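Nitrite transporter NirC (Salmonella enterica subsp. enterica serovar Typhimurium, PDB 4FC4) carries nitrite across the bacterial cytoplasmic membrane in both directions, as a pentameric channel of the formate/nitrite transporter family. Local coordinates at residues F46-N50 with S136-V141; C9-A13 with M85-G90. All blocks are in the same frame, centred on the assembly; numbering follows the deposited sequence.

Contact 1 (F46-N50 with S136-V141); sequences FTLGN and SIVHSV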
loop_
_atom_site.group_PDB
_atom_site.type_symbol
_atom_site.label_atom_id
_atom_site.label_comp_id
_atom_site.label_asym_id
_atom_site.label_seq_id
_atom_site.Cartn_x
_atom_site.Cartn_y
_atom_site.Cartn_z
ATOM N N PHE B 46 -15.557 -10.164 -11.044
ATOM C CA PHE B 46 -16.048 -11.450 -11.562
ATOM C C PHE B 46 -15.062 -12.179 -12.475
ATOM O O PHE B 46 -15.001 -13.377 -12.440
ATOM C CB PHE B 46 -17.428 -11.292 -12.161
ATOM C CG PHE B 46 -18.467 -11.255 -11.119
ATOM C CD1 PHE B 46 -18.636 -10.088 -10.336
ATOM C CD2 PHE B 46 -19.222 -12.415 -10.811
ATOM C CE1 PHE B 46 -19.573 -10.048 -9.297
ATOM C CE2 PHE B 46 -20.171 -12.374 -9.797
ATOM C CZ PHE B 46 -20.352 -11.181 -9.051
ATOM N N THR B 47 -14.262 -11.459 -13.255
ATOM C CA THR B 47 -13.198 -12.084 -14.003
ATOM C C THR B 47 -12.227 -12.750 -13.045
ATOM O O THR B 47 -11.794 -13.880 -13.269
ATOM C CB THR B 47 -12.491 -11.015 -14.873
ATOM O OG1 THR B 47 -13.531 -10.369 -15.654
ATOM C CG2 THR B 47 -11.448 -11.633 -15.837
ATOM N N LEU B 48 -11.877 -12.072 -11.966
ATOM C CA LEU B 48 -10.893 -12.623 -11.092
ATOM C C LEU B 48 -11.467 -13.812 -10.318
ATOM O O LEU B 48 -10.816 -14.865 -10.209
ATOM C CB LEU B 48 -10.335 -11.537 -10.160
ATOM C CG LEU B 48 -9.577 -10.380 -10.871
ATOM C CD1 LEU B 48 -9.198 -9.307 -9.836
ATOM C CD2 LEU B 48 -8.334 -10.889 -11.583
ATOM N N GLY B 49 -12.672 -13.630 -9.781
ATOM C CA GLY B 49 -13.315 -14.628 -8.936
ATOM C C GLY B 49 -13.577 -15.863 -9.731
ATOM O O GLY B 49 -13.455 -16.963 -9.202
ATOM N N ASN B 50 -13.892 -15.684 -11.015
ATOM C CA ASN B 50 -14.228 -16.797 -11.920
ATOM C C ASN B 50 -13.112 -17.809 -12.053
ATOM O O ASN B 50 -13.389 -18.942 -12.330
ATOM C CB ASN B 50 -14.742 -16.361 -13.318
ATOM C CG ASN B 50 -15.531 -17.491 -14.029
ATOM O OD1 ASN B 50 -16.478 -18.062 -13.470
ATOM N ND2 ASN B 50 -15.171 -17.793 -15.254
ATOM N N SER B 136 -20.087 -20.245 -15.536
ATOM C CA SER B 136 -19.587 -18.976 -15.067
ATOM C C SER B 136 -20.235 -18.474 -13.755
ATOM O O SER B 136 -21.493 -18.487 -13.601
ATOM C CB SER B 136 -19.768 -17.903 -16.150
ATOM O OG SER B 136 -19.562 -16.557 -15.637
ATOM N N ILE B 137 -19.390 -17.937 -12.867
ATOM C CA ILE B 137 -19.900 -17.403 -11.608
ATOM C C ILE B 137 -20.853 -16.229 -11.803
ATOM O O ILE B 137 -21.665 -15.961 -10.917
ATOM C CB ILE B 137 -18.802 -17.098 -10.528
ATOM C CG1 ILE B 137 -17.877 -15.942 -10.926
ATOM C CG2 ILE B 137 -17.999 -18.372 -10.246
ATOM C CD1 ILE B 137 -17.107 -15.335 -9.719
ATOM N N VAL B 138 -20.736 -15.533 -12.930
ATOM C CA VAL B 138 -21.703 -14.502 -13.323
ATOM C C VAL B 138 -23.094 -15.119 -13.316
ATOM O O VAL B 138 -24.022 -14.536 -12.750
ATOM C CB VAL B 138 -21.348 -13.823 -14.702
ATOM C CG1 VAL B 138 -22.548 -13.219 -15.436
ATOM C CG2 VAL B 138 -20.272 -12.739 -14.547
ATOM N N HIS B 139 -23.250 -16.307 -13.890
ATOM C CA HIS B 139 -24.595 -16.973 -13.889
ATOM C C HIS B 139 -25.038 -17.541 -12.572
ATOM O O HIS B 139 -26.205 -17.348 -12.196
ATOM C CB HIS B 139 -24.730 -17.988 -15.003
ATOM C CG HIS B 139 -24.417 -17.408 -16.334
ATOM N ND1 HIS B 139 -23.538 -17.965 -17.184
ATOM C CD2 HIS B 139 -24.817 -16.203 -16.910
ATOM C CE1 HIS B 139 -23.419 -17.183 -18.274
ATOM N NE2 HIS B 139 -24.208 -16.108 -18.108
ATOM N N SER B 140 -24.138 -18.195 -11.828
ATOM C CA SER B 140 -24.577 -18.791 -10.588
ATOM C C SER B 140 -24.810 -17.703 -9.518
ATOM O O SER B 140 -25.763 -17.771 -8.732
ATOM C CB SER B 140 -23.649 -19.897 -10.147
ATOM O OG SER B 140 -22.346 -19.404 -10.006
ATOM N N VAL B 141 -23.998 -16.656 -9.511
ATOM C CA VAL B 141 -24.211 -15.586 -8.511
ATOM C C VAL B 141 -25.467 -14.737 -8.819
ATOM O O VAL B 141 -26.232 -14.438 -7.912
ATOM C CB VAL B 141 -22.924 -14.740 -8.276
ATOM C CG1 VAL B 141 -23.140 -13.604 -7.271
ATOM C CG2 VAL B 141 -21.848 -15.648 -7.779
#

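Contact 2 (C9-A13 with M85-G90); sequences CAANA and MFLTLG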
loop_
_atom_site.group_PDB
_atom_site.type_symbol
_atom_site.label_atom_id
_atom_site.label_comp_id
_atom_site.label_asym_id
_atom_site.label_seq_id
_atom_site.Cartn_x
_atom_site.Cartn_y
_atom_site.Cartn_z
ATOM N N CYS B 9 -22.552 18.003 2.069
ATOM C CA CYS B 9 -23.565 17.118 1.470
ATOM C C CYS B 9 -24.803 17.854 1.006
ATOM O O CYS B 9 -25.364 17.586 -0.059
ATOM C CB CYS B 9 -23.999 16.079 2.468
ATOM S SG CYS B 9 -22.705 14.923 2.918
ATOM N N ALA B 10 -25.236 18.762 1.853
ATOM C CA ALA B 10 -26.301 19.667 1.570
ATOM C C ALA B 10 -25.998 20.610 0.363
ATOM O O ALA B 10 -26.899 20.905 -0.418
ATOM C CB ALA B 10 -26.613 20.470 2.837
ATOM N N ALA B 11 -24.759 21.083 0.213
ATOM C CA ALA B 11 -24.428 21.915 -0.949
ATOM C C ALA B 11 -24.416 20.985 -2.157
ATOM O O ALA B 11 -24.926 21.329 -3.210
ATOM C CB ALA B 11 -23.107 22.631 -0.790
ATOM N N ASN B 12 -23.905 19.776 -1.994
ATOM C CA ASN B 12 -23.946 18.834 -3.090
ATOM C C ASN B 12 -25.392 18.511 -3.572
ATOM O O ASN B 12 -25.674 18.335 -4.766
ATOM C CB ASN B 12 -23.222 17.593 -2.667
ATOM C CG ASN B 12 -22.908 16.679 -3.827
ATOM O OD1 ASN B 12 -22.506 17.117 -4.905
ATOM N ND2 ASN B 12 -23.105 15.400 -3.616
ATOM N N ALA B 13 -26.324 18.453 -2.637
ATOM C CA ALA B 13 -27.669 18.100 -2.977
ATOM C C ALA B 13 -28.311 19.206 -3.829
ATOM O O ALA B 13 -28.995 18.892 -4.833
ATOM C CB ALA B 13 -28.441 17.817 -1.714
ATOM N N MET B 85 -28.218 9.422 0.625
ATOM C CA MET B 85 -27.624 10.243 1.713
ATOM C C MET B 85 -27.601 11.746 1.435
ATOM O O MET B 85 -28.058 12.522 2.282
ATOM C CB MET B 85 -26.214 9.791 2.084
ATOM C CG MET B 85 -25.545 10.549 3.235
ATOM S SD MET B 85 -23.889 9.821 3.538
ATOM C CE MET B 85 -22.920 10.504 2.198
ATOM N N PHE B 86 -27.116 12.151 0.260
ATOM C CA PHE B 86 -26.860 13.563 -0.019
ATOM C C PHE B 86 -28.170 14.340 0.068
ATOM O O PHE B 86 -28.290 15.413 0.745
ATOM C CB PHE B 86 -26.221 13.758 -1.426
ATOM C CG PHE B 86 -24.753 13.359 -1.528
ATOM C CD1 PHE B 86 -23.778 13.914 -0.684
ATOM C CD2 PHE B 86 -24.330 12.437 -2.506
ATOM C CE1 PHE B 86 -22.418 13.550 -0.806
ATOM C CE2 PHE B 86 -22.981 12.066 -2.629
ATOM C CZ PHE B 86 -22.029 12.610 -1.775
ATOM N N LEU B 87 -29.156 13.793 -0.645
ATOM C CA LEU B 87 -30.452 14.420 -0.753
ATOM C C LEU B 87 -31.160 14.484 0.590
ATOM O O LEU B 87 -31.863 15.441 0.864
ATOM C CB LEU B 87 -31.290 13.740 -1.822
ATOM C CG LEU B 87 -30.651 13.724 -3.218
ATOM C CD1 LEU B 87 -31.635 13.145 -4.212
ATOM C CD2 LEU B 87 -30.269 15.123 -3.685
ATOM N N THR B 88 -30.921 13.502 1.451
ATOM C CA THR B 88 -31.554 13.474 2.764
ATOM C C THR B 88 -31.060 14.681 3.566
ATOM O O THR B 88 -31.887 15.497 4.072
ATOM C CB THR B 88 -31.245 12.142 3.500
ATOM O OG1 THR B 88 -32.032 11.098 2.902
ATOM C CG2 THR B 88 -31.556 12.241 4.993
ATOM N N LEU B 89 -29.730 14.789 3.653
ATOM C CA LEU B 89 -29.059 15.897 4.308
ATOM C C LEU B 89 -29.475 17.211 3.678
ATOM O O LEU B 89 -29.644 18.202 4.385
ATOM C CB LEU B 89 -27.515 15.715 4.295
ATOM C CG LEU B 89 -27.092 14.553 5.212
ATOM C CD1 LEU B 89 -25.613 14.219 5.143
ATOM C CD2 LEU B 89 -27.458 14.880 6.653
ATOM N N GLY B 90 -29.649 17.236 2.359
ATOM C CA GLY B 90 -30.171 18.441 1.665
ATOM C C GLY B 90 -31.566 18.855 2.127
ATOM O O GLY B 90 -31.805 20.048 2.429
#

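Contact 1 (F46-N50 with S136-V141)
Ile137 drives its side chain into the angle between Phe46 and Asn50, where the first turn of helix 137-147 meets the C-terminal end of helix 24-51. Phe46 and Thr47 lie at the end of a predicted membrane span of the FNT fold; Gly49 and Asn50 follow it. The two short segments lie nearly at right angles. Ile137 CG1 takes the crowded position between its own backbone N and carbonyl carbon (chi1 67°). With the chain then extended about CB-CG1, Ile137 CD1 reaches the backbone of helix 24-51, 3.6 Å from Gly49 C. Gly49 has no side chain to block it. Ile137 CD1 also lies 3.8 Å from Phe46 CD2, oblique to the ring. Val138 CG2 approaches the ring obliquely too. Val141 CB comes instead to the ring edge, close to its plane, 3.9 Å from Phe46 CE2. Outside the two segments, Leu204 and Met61 also touch Phe46.

The polar bond across the contact lies at the start of helix 137-147. Ser136 is the N-cap residue, and its OG accepts a bond from Val138 N at 3.1 Å. Ser136 OG is also hydrogen-bonded to Leu130 O. With CG anti to its backbone N, Asn50 reaches across. Ile137 N donates to Asn50 OD1 at 3.0 Å, almost straight at 173°, from a position tilted 35° out of the amide's carbonyl plane.

Contact 2 (C9-A13 with M85-G90)
An amide nitrogen sits over the centre of an aromatic ring: Asn12 ND2 lies 3.1 Å above the plane of Phe86. The contact joins the N-terminal helix 3-22 to helix 80-93 of the FNT fold. Asn12 CG is anti to the backbone N (chi1 -166°), which carries the amide out to the ring. Amide and ring planes are 82° apart, so the amide stands nearly upright on the face. The other end of the amide, OD1, is hydrogen-bonded to Arg15. On the opposite ring face, Met85 CE lies offset toward the rim. Cys9 meets the ring from the side. Its CB is at the edge, in plane, and SG is 5.0 Å from the ring centroid in an oblique sulfur-aromatic contact. Leu89 CD1 packs 3.6 Å from Cys9 CB.

Behind these side chains the segment axes come within 7.4 Å, at 99°. Small residues allow this close crossing: Ala10 CA is 4.1 Å from Gly90 CA. Ala13 CB touches both Phe86 O (3.4 Å) and Leu87 CD2 (3.8 Å). Thr95 OG1, after helix 80-93, hydrogen-bonds Ala10 O and, weakly, Gly90 O, so it links the two segments. No hydrogen bond joins them directly. Close apolar contact holds them, with an amide-to-ring approach consistent with an N-H...pi interaction.

How the contacts relate
The two contacts lie on opposite sides of the chain's centre, with centres 35 Å apart and nearest atoms about 23 Å apart. They share no helix, but helices 3-22 and 24-51 follow each other in the chain. Both are mainly buried crossings of nearly perpendicular segments, and each has a phenylalanine ring among its main residues. Their closeness differs: the axes are 10.4 Å apart in contact 1, bridged by longer side chains, and nearer in contact 2, where alanine and glycine meet. In contact 1 asparagine accepts a backbone bond at a helix start. In contact 2 asparagine turns its nitrogen to a ring, mid-helix. A second subunit touches contact 1's helix 24-51 segment; none touches contact 2.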